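AvrA (Salmonella typhimurium, PDB 6BE0) probably transfers the acetyl group of acetyl-CoA to serine and threonine hydroxyls of target proteins, as a YopJ-family effector that binds inositol hexakisphosphate. Local coordinates at residues S184-F189 against A288-R292; A192-L197 against S235-H239. One frame throughout, in Å; residues are numbered along the deposited sequence.

From the N terminus the chain passes through the strands of the five-stranded mixed sheet, ending with 170-176, before entering helix 186-199, whose N-terminal cap and first turn give contact 1 its first segment and whose later turns give contact 2 its own. Contact 2 closes the shorter loop: 37 residues separate 192-197 from 235-239, in the loop between helices 225-228 and 243-252. Contact 1 closes the longer one, bringing helix 287-300 back over the start of helix 186-199 and enclosing contact 2. The two contacts meet where Phe189 CZ lies 3.3 Å from His239 O and Lys291 NZ 3.8 Å from Ala192 CB. Both reach inositol hexakisphosphate, which joins helices 186-199 and 287-300 and the 235-239 loop.

Contact 1. Residues S184-F189 against A288-R292. With IHP (inositol hexakisphosphate), chain B.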
ATOM      1  N   SER A 184      -7.588 -10.463   3.254  1.00 35.75           N
ATOM      2  CA  SER A 184      -7.968 -10.108   1.884  1.00 37.38           C
ATOM      3  C   SER A 184      -7.967  -8.604   1.596  1.00 34.20           C
ATOM      4  O   SER A 184      -8.690  -8.144   0.712  1.00 33.90           O
ATOM      5  CB  SER A 184      -9.358 -10.677   1.586  1.00 37.85           C
ATOM      6  OG  SER A 184     -10.310 -10.191   2.515  1.00 48.10           O
ATOM      7  N   GLU A 185      -7.144  -7.846   2.318  1.00 31.14           N
ATOM      8  CA  GLU A 185      -7.158  -6.385   2.216  1.00 30.84           C
ATOM      9  C   GLU A 185      -5.928  -5.814   1.503  1.00 31.42           C
ATOM     10  O   GLU A 185      -5.617  -4.631   1.648  1.00 29.15           O
ATOM     11  CB  GLU A 185      -7.275  -5.769   3.616  1.00 30.21           C
ATOM     12  CG  GLU A 185      -8.692  -5.759   4.175  1.00 35.44           C
ATOM     13  CD  GLU A 185      -9.385  -7.100   4.039  1.00 31.79           C
ATOM     14  OE1 GLU A 185     -10.291  -7.218   3.187  1.00 32.09           O
ATOM     15  OE2 GLU A 185      -9.018  -8.037   4.778  1.00 32.45           O
ATOM     16  N   CYS A 186      -5.239  -6.641   0.722  1.00 29.14           N
ATOM     17  CA  CYS A 186      -4.019  -6.202   0.051  1.00 28.80           C
ATOM     18  C   CYS A 186      -4.283  -5.017  -0.875  1.00 28.18           C
ATOM     19  O   CYS A 186      -3.492  -4.076  -0.930  1.00 27.66           O
ATOM     20  CB  CYS A 186      -3.388  -7.355  -0.740  1.00 29.82           C
ATOM     21  SG  CYS A 186      -4.432  -8.086  -2.028  1.00 40.18           S
ATOM     22  N   GLY A 187      -5.401  -5.065  -1.591  1.00 28.51           N
ATOM     23  CA  GLY A 187      -5.762  -4.003  -2.513  1.00 28.37           C
ATOM     24  C   GLY A 187      -6.013  -2.665  -1.838  1.00 27.81           C
ATOM     25  O   GLY A 187      -5.550  -1.631  -2.310  1.00 27.59           O
ATOM     26  N   ILE A 188      -6.743  -2.683  -0.728  1.00 30.01           N
ATOM     27  CA  ILE A 188      -7.091  -1.452  -0.024  1.00 29.85           C
ATOM     28  C   ILE A 188      -5.850  -0.791   0.567  1.00 29.39           C
ATOM     29  O   ILE A 188      -5.670   0.421   0.448  1.00 31.16           O
ATOM     30  CB  ILE A 188      -8.113  -1.705   1.108  1.00 30.40           C
ATOM     31  CG1 ILE A 188      -9.321  -2.488   0.585  1.00 31.10           C
ATOM     32  CG2 ILE A 188      -8.563  -0.384   1.736  1.00 30.92           C
ATOM     33  CD1 ILE A 188     -10.058  -1.810  -0.558  1.00 33.02           C
ATOM     34  N   PHE A 189      -5.001  -1.592   1.206  1.00 29.15           N
ATOM     35  CA  PHE A 189      -3.761  -1.085   1.781  1.00 30.75           C
ATOM     36  C   PHE A 189      -2.883  -0.448   0.709  1.00 32.42           C
ATOM     37  O   PHE A 189      -2.352   0.643   0.901  1.00 31.80           O
ATOM     38  CB  PHE A 189      -2.993  -2.204   2.488  1.00 29.29           C
ATOM     39  CG  PHE A 189      -3.369  -2.383   3.932  1.00 29.89           C
ATOM     40  CD1 PHE A 189      -2.725  -1.660   4.921  1.00 30.75           C
ATOM     41  CD2 PHE A 189      -4.363  -3.275   4.301  1.00 30.28           C
ATOM     42  CE1 PHE A 189      -3.067  -1.820   6.250  1.00 33.63           C
ATOM     43  CE2 PHE A 189      -4.710  -3.438   5.629  1.00 32.63           C
ATOM     44  CZ  PHE A 189      -4.060  -2.710   6.604  1.00 31.63           C
ATOM     45  N   ALA A 288      -9.299  -0.847   7.587  1.00 30.29           N
ATOM     46  CA  ALA A 288      -9.153  -1.119   6.163  1.00 28.65           C
ATOM     47  C   ALA A 288     -10.484  -1.524   5.538  1.00 28.40           C
ATOM     48  O   ALA A 288     -10.792  -1.130   4.414  1.00 27.45           O
ATOM     49  CB  ALA A 288      -8.113  -2.206   5.935  1.00 28.65           C
ATOM     50  N   HIS A 289     -11.273  -2.306   6.267  1.00 33.73           N
ATOM     51  CA  HIS A 289     -12.579  -2.732   5.775  1.00 34.21           C
ATOM     52  C   HIS A 289     -13.516  -1.538   5.625  1.00 33.51           C
ATOM     53  O   HIS A 289     -14.324  -1.486   4.698  1.00 33.35           O
ATOM     54  CB  HIS A 289     -13.194  -3.776   6.709  1.00 32.81           C
ATOM     55  CG  HIS A 289     -12.548  -5.123   6.615  1.00 33.73           C
ATOM     56  ND1 HIS A 289     -11.337  -5.412   7.206  1.00 35.10           N
ATOM     57  CD2 HIS A 289     -12.942  -6.258   5.990  1.00 34.01           C
ATOM     58  CE1 HIS A 289     -11.016  -6.669   6.954  1.00 36.30           C
ATOM     59  NE2 HIS A 289     -11.971  -7.203   6.217  1.00 35.50           N
ATOM     60  N   LYS A 290     -13.403  -0.578   6.538  1.00 38.35           N
ATOM     61  CA  LYS A 290     -14.182   0.650   6.446  1.00 33.90           C
ATOM     62  C   LYS A 290     -13.680   1.511   5.292  1.00 33.14           C
ATOM     63  O   LYS A 290     -14.465   2.202   4.642  1.00 34.44           O
ATOM     64  CB  LYS A 290     -14.123   1.434   7.760  1.00 35.68           C
ATOM     65  CG  LYS A 290     -14.936   0.805   8.887  1.00 39.80           C
ATOM     66  CD  LYS A 290     -14.664   1.458  10.237  1.00 39.14           C
ATOM     67  CE  LYS A 290     -15.228   2.870  10.314  1.00 40.51           C
ATOM     68  NZ  LYS A 290     -14.986   3.490  11.650  1.00 42.69           N
ATOM     69  N   LYS A 291     -12.376   1.466   5.029  1.00 35.76           N
ATOM     70  CA  LYS A 291     -11.800   2.248   3.938  1.00 33.59           C
ATOM     71  C   LYS A 291     -12.304   1.748   2.587  1.00 31.01           C
ATOM     72  O   LYS A 291     -12.540   2.543   1.676  1.00 34.70           O
ATOM     73  CB  LYS A 291     -10.270   2.201   3.972  1.00 32.11           C
ATOM     74  CG  LYS A 291      -9.598   3.135   2.962  1.00 32.20           C
ATOM     75  CD  LYS A 291      -9.930   4.599   3.234  1.00 36.73           C
ATOM     76  CE  LYS A 291      -9.284   5.536   2.224  1.00 41.25           C
ATOM     77  NZ  LYS A 291      -7.801   5.527   2.306  1.00 41.84           N
ATOM     78  N   ARG A 292     -12.463   0.434   2.459  1.00 34.49           N
ATOM     79  CA  ARG A 292     -13.027  -0.149   1.246  1.00 35.09           C
ATOM     80  C   ARG A 292     -14.406   0.442   0.980  1.00 36.18           C
ATOM     81  O   ARG A 292     -14.737   0.792  -0.154  1.00 36.16           O
ATOM     82  CB  ARG A 292     -13.125  -1.675   1.356  1.00 33.51           C
ATOM     83  CG  ARG A 292     -13.827  -2.324   0.165  1.00 33.09           C
ATOM     84  CD  ARG A 292     -13.940  -3.835   0.296  1.00 34.51           C
ATOM     85  NE  ARG A 292     -12.639  -4.500   0.242  1.00 34.79           N
ATOM     86  CZ  ARG A 292     -11.994  -5.005   1.290  1.00 36.03           C
ATOM     87  NH1 ARG A 292     -12.510  -4.940   2.513  1.00 39.92           N
ATOM     88  NH2 ARG A 292     -10.817  -5.588   1.113  1.00 38.49           N
TER
HETATM   89  C1  IHP B 301      -7.757  11.890   3.643  1.00 78.54           C
HETATM   90  C2  IHP B 301      -7.634  10.384   3.444  1.00 69.88           C
HETATM   91  C3  IHP B 301      -8.098   9.628   4.678  1.00 67.42           C
HETATM   92  C4  IHP B 301      -9.499  10.049   5.071  1.00 79.01           C
HETATM   93  C5  IHP B 301      -9.477  11.521   5.439  1.00 73.21           C
HETATM   94  C6  IHP B 301      -9.085  12.359   4.231  1.00 78.55           C
HETATM   95  O11 IHP B 301      -7.523  12.521   2.396  1.00 69.77           O
HETATM   96  P1  IHP B 301      -6.098  13.196   2.152  1.00 75.18           P
HETATM   97  O21 IHP B 301      -5.657  12.937   0.728  1.00 93.13           O
HETATM   98  O31 IHP B 301      -5.061  12.618   3.089  1.00 74.01           O
HETATM   99  O41 IHP B 301      -6.212  14.681   2.378  1.00 86.31           O
HETATM  100  O12 IHP B 301      -8.385   9.972   2.280  1.00 69.12           O
HETATM  101  P2  IHP B 301      -7.634   9.342   1.037  1.00 49.55           P
HETATM  102  O22 IHP B 301      -6.500  10.234   0.589  1.00 36.70           O
HETATM  103  O32 IHP B 301      -7.061   7.989   1.387  1.00 53.55           O
HETATM  104  O42 IHP B 301      -8.609   9.185  -0.109  1.00 27.05           O
HETATM  105  O13 IHP B 301      -8.038   8.222   4.436  1.00 55.70           O
HETATM  106  P3  IHP B 301      -6.950   7.346   5.202  1.00 49.28           P
HETATM  107  O23 IHP B 301      -6.400   6.292   4.273  1.00 38.31           O
HETATM  108  O33 IHP B 301      -5.809   8.206   5.696  1.00 28.69           O
HETATM  109  O43 IHP B 301      -7.594   6.662   6.379  1.00 37.48           O
HETATM  110  O14 IHP B 301     -10.004   9.216   6.132  1.00100.62           O
HETATM  111  P4  IHP B 301      -9.477   9.260   7.655  1.00 55.44           P
HETATM  112  O24 IHP B 301      -9.281   7.846   8.155  1.00 41.12           O
HETATM  113  O34 IHP B 301      -8.168  10.004   7.782  1.00 48.71           O
HETATM  114  O44 IHP B 301     -10.511   9.913   8.530  1.00 48.35           O
HETATM  115  O15 IHP B 301     -10.737  11.959   5.950  1.00 75.85           O
HETATM  116  P5  IHP B 301     -10.759  13.115   7.033  1.00 52.27           P
HETATM  117  O25 IHP B 301      -9.429  13.839   7.048  1.00 33.57           O
HETATM  118  O35 IHP B 301     -11.857  14.090   6.689  1.00 41.35           O
HETATM  119  O45 IHP B 301     -11.018  12.551   8.408  1.00 47.66           O
HETATM  120  O16 IHP B 301     -10.118  12.324   3.248  1.00 80.80           O
HETATM  121  P6  IHP B 301     -10.642  13.669   2.645  1.00 54.83           P
HETATM  122  O26 IHP B 301     -11.906  13.417   1.865  1.00 38.91           O
HETATM  123  O36 IHP B 301     -10.929  14.653   3.750  1.00 57.44           O
HETATM  124  O46 IHP B 301      -9.614  14.259   1.712  1.00 45.69           O
HETATM  125  O   HOH W   1     -11.445 -10.509   5.342  1.00 30.02           O
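Glu185 and Arg292 form the salt bridge between the start of helix 186-199 and helix 287-300. Arg292 NH2 reaches Glu185 OE1 at 2.7 Å, on the anti lone pair, with an N-H...O angle of 147°; NH1 adds a weak bond to the same oxygen. With both nitrogens on one oxygen, and the carboxylate and guanidinium planes 88° apart, this is not the coplanar two-oxygen pairing. The other oxygen, OE2, takes the N-H of Ser184 from above the carboxylate plane and a further bond from Ser182 OG, which helps fix the rotation of the N-cap residue Glu185.

A CH-pi contact puts Glu185 CG over one face of the His289 ring, 4.1 Å from its centroid. Water 1, at the edge of this ring, is hydrogen-bonded to Ser184 OG.

Van der Waals packing fills the rest. Ile188 CG1 sits over a guanidinium face of Arg292 while CD1 lies against Arg292 CB, and CG2, anti to the backbone N, turns to Lys291 CB at 3.8 Å. Phe189 CE2 meets Ala288 CB at 3.6 Å.

Lys291 bends at chi2 and chi4 to bring NZ to inositol hexakisphosphate, 2.5 Å from O23 and 2.7 Å from O32.

Around this pair of helices, helix 65-82 packs on Ile188 and its Asp68 is a second salt-bridge partner of Arg292, while Trp59 meets His289 edge-to-face.

Contact 2. Residues A192-L197 against S235-H239; sequences ALAKKL and SFYKH. With IHP (inositol hexakisphosphate), chain B.
Phe236 wedges its ring against three residues of helix 186-199. Leu193 CD2 approaches obliquely, 3.6 Å from Phe236 CD2, and Leu197 CD2 comes in at the ring edge, 3.6 Å from Phe236 CZ. Across the ring from Leu193, Lys196 CB lies 3.7 Å from Phe236 CE1. No hydrogen bond joins the two segments.

Beyond the ring, the aliphatic chain of Lys196 runs past Ser235, CD touching CB and OG, and bends at chi2 (-68°) and chi4 to deliver NZ to inositol hexakisphosphate O33 at 3.0 Å. Lys238 comes from the other segment: its NZ is 2.8 Å from the same O33, with a second, doubtfully short approach to O34 of the next phosphate. This shared anionic oxygen probably stabilises both ammonium groups. His239 presents its ring edge, NE2 donating in plane to O23 with an angle of 159°. This part of helix 186-199 and the loop after helix 225-228 thus form part of the basic inositol hexakisphosphate pocket of this YopJ-family acetyltransferase, to which Lys195 adds a weak bond to O42.

Second-shell partners set three of these donors. Ser287 OG holds His239 ND1, leaving NE2 to face the phosphate; Val261 O takes a bond from Lys238 NZ, and Glu295 forms a salt bridge with Lys195. Glu200 accepts from Ser235 OG, beside the Lys196 chain. Farther out, Val127 of strand 125-133 backs Leu193 and Leu197, and Leu204 packs on Phe236.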
ATOM      1  N   ALA A 192      -4.395   2.852  -0.641  1.00 27.69           N
ATOM      2  CA  ALA A 192      -4.253   3.922   0.340  1.00 28.30           C
ATOM      3  C   ALA A 192      -2.812   4.416   0.396  1.00 28.19           C
ATOM      4  O   ALA A 192      -2.558   5.621   0.357  1.00 28.93           O
ATOM      5  CB  ALA A 192      -4.705   3.446   1.712  1.00 28.55           C
ATOM      6  N   LEU A 193      -1.875   3.476   0.487  1.00 30.03           N
ATOM      7  CA  LEU A 193      -0.456   3.808   0.522  1.00 32.52           C
ATOM      8  C   LEU A 193      -0.029   4.560  -0.736  1.00 33.63           C
ATOM      9  O   LEU A 193       0.796   5.469  -0.671  1.00 30.10           O
ATOM     10  CB  LEU A 193       0.384   2.540   0.684  1.00 29.08           C
ATOM     11  CG  LEU A 193       0.294   1.841   2.042  1.00 29.34           C
ATOM     12  CD1 LEU A 193       1.033   0.511   2.003  1.00 33.16           C
ATOM     13  CD2 LEU A 193       0.834   2.725   3.153  1.00 34.60           C
ATOM     14  N   ALA A 194      -0.597   4.177  -1.875  1.00 27.56           N
ATOM     15  CA  ALA A 194      -0.280   4.827  -3.143  1.00 27.96           C
ATOM     16  C   ALA A 194      -0.536   6.328  -3.058  1.00 28.84           C
ATOM     17  O   ALA A 194       0.285   7.134  -3.497  1.00 29.40           O
ATOM     18  CB  ALA A 194      -1.093   4.215  -4.271  1.00 28.00           C
ATOM     19  N   LYS A 195      -1.674   6.696  -2.481  1.00 29.25           N
ATOM     20  CA  LYS A 195      -2.036   8.100  -2.337  1.00 30.57           C
ATOM     21  C   LYS A 195      -1.150   8.789  -1.301  1.00 31.11           C
ATOM     22  O   LYS A 195      -0.825   9.965  -1.441  1.00 32.33           O
ATOM     23  CB  LYS A 195      -3.515   8.234  -1.962  1.00 31.26           C
ATOM     24  CG  LYS A 195      -4.438   8.363  -3.172  1.00 31.91           C
ATOM     25  CD  LYS A 195      -5.652   7.445  -3.092  1.00 31.69           C
ATOM     26  CE  LYS A 195      -6.653   7.897  -2.042  1.00 38.57           C
ATOM     27  NZ  LYS A 195      -7.888   7.060  -2.066  1.00 34.68           N
ATOM     28  N   LYS A 196      -0.752   8.052  -0.268  1.00 30.50           N
ATOM     29  CA  LYS A 196       0.138   8.596   0.754  1.00 31.29           C
ATOM     30  C   LYS A 196       1.560   8.779   0.220  1.00 31.27           C
ATOM     31  O   LYS A 196       2.269   9.696   0.635  1.00 32.46           O
ATOM     32  CB  LYS A 196       0.156   7.690   1.988  1.00 30.96           C
ATOM     33  CG  LYS A 196      -1.131   7.715   2.803  1.00 31.55           C
ATOM     34  CD  LYS A 196      -1.342   9.068   3.470  1.00 33.52           C
ATOM     35  CE  LYS A 196      -2.601   9.087   4.323  1.00 34.83           C
ATOM     36  NZ  LYS A 196      -3.842   8.988   3.502  1.00 34.22           N
ATOM     37  N   LEU A 197       1.974   7.905  -0.695  1.00 33.11           N
ATOM     38  CA  LEU A 197       3.286   8.025  -1.324  1.00 36.54           C
ATOM     39  C   LEU A 197       3.412   9.362  -2.051  1.00 34.86           C
ATOM     40  O   LEU A 197       4.503   9.924  -2.156  1.00 35.20           O
ATOM     41  CB  LEU A 197       3.530   6.869  -2.299  1.00 38.65           C
ATOM     42  CG  LEU A 197       3.843   5.500  -1.690  1.00 34.59           C
ATOM     43  CD1 LEU A 197       3.772   4.416  -2.757  1.00 32.11           C
ATOM     44  CD2 LEU A 197       5.206   5.498  -1.019  1.00 32.49           C
ATOM     45  N   SER A 235       1.585   8.729   8.568  1.00 47.33           N
ATOM     46  CA  SER A 235       0.376   8.569   7.763  1.00 44.17           C
ATOM     47  C   SER A 235       0.272   7.192   7.103  1.00 40.02           C
ATOM     48  O   SER A 235      -0.802   6.794   6.655  1.00 43.06           O
ATOM     49  CB  SER A 235       0.318   9.655   6.690  1.00 41.83           C
ATOM     50  OG  SER A 235       1.430   9.572   5.819  1.00 39.12           O
ATOM     51  N   PHE A 236       1.387   6.470   7.048  1.00 40.93           N
ATOM     52  CA  PHE A 236       1.409   5.137   6.454  1.00 37.95           C
ATOM     53  C   PHE A 236       0.793   4.082   7.372  1.00 38.75           C
ATOM     54  O   PHE A 236       0.401   3.009   6.916  1.00 39.16           O
ATOM     55  CB  PHE A 236       2.846   4.740   6.110  1.00 35.78           C
ATOM     56  CG  PHE A 236       3.329   5.283   4.796  1.00 35.20           C
ATOM     57  CD1 PHE A 236       3.161   6.620   4.480  1.00 39.20           C
ATOM     58  CD2 PHE A 236       3.959   4.457   3.881  1.00 32.70           C
ATOM     59  CE1 PHE A 236       3.604   7.122   3.273  1.00 34.11           C
ATOM     60  CE2 PHE A 236       4.405   4.954   2.672  1.00 35.52           C
ATOM     61  CZ  PHE A 236       4.228   6.288   2.368  1.00 31.54           C
ATOM     62  N   TYR A 237       0.707   4.397   8.661  1.00 36.08           N
ATOM     63  CA  TYR A 237       0.329   3.419   9.679  1.00 35.25           C
ATOM     64  C   TYR A 237      -1.070   3.637  10.244  1.00 36.02           C
ATOM     65  O   TYR A 237      -1.410   3.096  11.295  1.00 35.17           O
ATOM     66  CB  TYR A 237       1.348   3.450  10.817  1.00 35.88           C
ATOM     67  CG  TYR A 237       2.739   3.090  10.371  1.00 35.19           C
ATOM     68  CD1 TYR A 237       3.253   1.822  10.598  1.00 34.35           C
ATOM     69  CD2 TYR A 237       3.533   4.012   9.706  1.00 36.41           C
ATOM     70  CE1 TYR A 237       4.525   1.485  10.184  1.00 36.22           C
ATOM     71  CE2 TYR A 237       4.805   3.684   9.287  1.00 35.89           C
ATOM     72  CZ  TYR A 237       5.297   2.420   9.528  1.00 34.87           C
ATOM     73  OH  TYR A 237       6.565   2.089   9.115  1.00 40.73           O
ATOM     74  N   LYS A 238      -1.883   4.421   9.548  1.00 35.72           N
ATOM     75  CA  LYS A 238      -3.218   4.734  10.038  1.00 35.69           C
ATOM     76  C   LYS A 238      -4.111   3.495  10.072  1.00 33.83           C
ATOM     77  O   LYS A 238      -4.982   3.378  10.935  1.00 35.62           O
ATOM     78  CB  LYS A 238      -3.857   5.816   9.172  1.00 36.21           C
ATOM     79  CG  LYS A 238      -3.103   7.137   9.190  1.00 38.98           C
ATOM     80  CD  LYS A 238      -3.762   8.181   8.299  1.00 40.72           C
ATOM     81  CE  LYS A 238      -5.152   8.542   8.796  1.00 41.57           C
ATOM     82  NZ  LYS A 238      -5.730   9.691   8.051  1.00 41.80           N
ATOM     83  N   HIS A 239      -3.883   2.574   9.139  1.00 35.49           N
ATOM     84  CA  HIS A 239      -4.697   1.364   9.032  1.00 36.55           C
ATOM     85  C   HIS A 239      -4.018   0.145   9.648  1.00 33.17           C
ATOM     86  O   HIS A 239      -4.448  -0.984   9.414  1.00 33.50           O
ATOM     87  CB  HIS A 239      -5.025   1.072   7.566  1.00 31.23           C
ATOM     88  CG  HIS A 239      -5.807   2.156   6.893  1.00 32.31           C
ATOM     89  ND1 HIS A 239      -7.123   2.424   7.202  1.00 32.97           N
ATOM     90  CD2 HIS A 239      -5.459   3.038   5.925  1.00 32.35           C
ATOM     91  CE1 HIS A 239      -7.553   3.425   6.456  1.00 37.06           C
ATOM     92  NE2 HIS A 239      -6.563   3.816   5.673  1.00 38.19           N
TER
HETATM   93  C1  IHP B 301      -7.757  11.890   3.643  1.00 78.54           C
HETATM   94  C2  IHP B 301      -7.634  10.384   3.444  1.00 69.88           C
HETATM   95  C3  IHP B 301      -8.098   9.628   4.678  1.00 67.42           C
HETATM   96  C4  IHP B 301      -9.499  10.049   5.071  1.00 79.01           C
HETATM   97  C5  IHP B 301      -9.477  11.521   5.439  1.00 73.21           C
HETATM   98  C6  IHP B 301      -9.085  12.359   4.231  1.00 78.55           C
HETATM   99  O11 IHP B 301      -7.523  12.521   2.396  1.00 69.77           O
HETATM  100  P1  IHP B 301      -6.098  13.196   2.152  1.00 75.18           P
HETATM  101  O21 IHP B 301      -5.657  12.937   0.728  1.00 93.13           O
HETATM  102  O31 IHP B 301      -5.061  12.618   3.089  1.00 74.01           O
HETATM  103  O41 IHP B 301      -6.212  14.681   2.378  1.00 86.31           O
HETATM  104  O12 IHP B 301      -8.385   9.972   2.280  1.00 69.12           O
HETATM  105  P2  IHP B 301      -7.634   9.342   1.037  1.00 49.55           P
HETATM  106  O22 IHP B 301      -6.500  10.234   0.589  1.00 36.70           O
HETATM  107  O32 IHP B 301      -7.061   7.989   1.387  1.00 53.55           O
HETATM  108  O42 IHP B 301      -8.609   9.185  -0.109  1.00 27.05           O
HETATM  109  O13 IHP B 301      -8.038   8.222   4.436  1.00 55.70           O
HETATM  110  P3  IHP B 301      -6.950   7.346   5.202  1.00 49.28           P
HETATM  111  O23 IHP B 301      -6.400   6.292   4.273  1.00 38.31           O
HETATM  112  O33 IHP B 301      -5.809   8.206   5.696  1.00 28.69           O
HETATM  113  O43 IHP B 301      -7.594   6.662   6.379  1.00 37.48           O
HETATM  114  O14 IHP B 301     -10.004   9.216   6.132  1.00100.62           O
HETATM  115  P4  IHP B 301      -9.477   9.260   7.655  1.00 55.44           P
HETATM  116  O24 IHP B 301      -9.281   7.846   8.155  1.00 41.12           O
HETATM  117  O34 IHP B 301      -8.168  10.004   7.782  1.00 48.71           O
HETATM  118  O44 IHP B 301     -10.511   9.913   8.530  1.00 48.35           O
HETATM  119  O15 IHP B 301     -10.737  11.959   5.950  1.00 75.85           O
HETATM  120  P5  IHP B 301     -10.759  13.115   7.033  1.00 52.27           P
HETATM  121  O25 IHP B 301      -9.429  13.839   7.048  1.00 33.57           O
HETATM  122  O35 IHP B 301     -11.857  14.090   6.689  1.00 41.35           O
HETATM  123  O45 IHP B 301     -11.018  12.551   8.408  1.00 47.66           O
HETATM  124  O16 IHP B 301     -10.118  12.324   3.248  1.00 80.80           O
HETATM  125  P6  IHP B 301     -10.642  13.669   2.645  1.00 54.83           P
HETATM  126  O26 IHP B 301     -11.906  13.417   1.865  1.00 38.91           O
HETATM  127  O36 IHP B 301     -10.929  14.653   3.750  1.00 57.44           O
HETATM  128  O46 IHP B 301      -9.614  14.259   1.712  1.00 45.69           O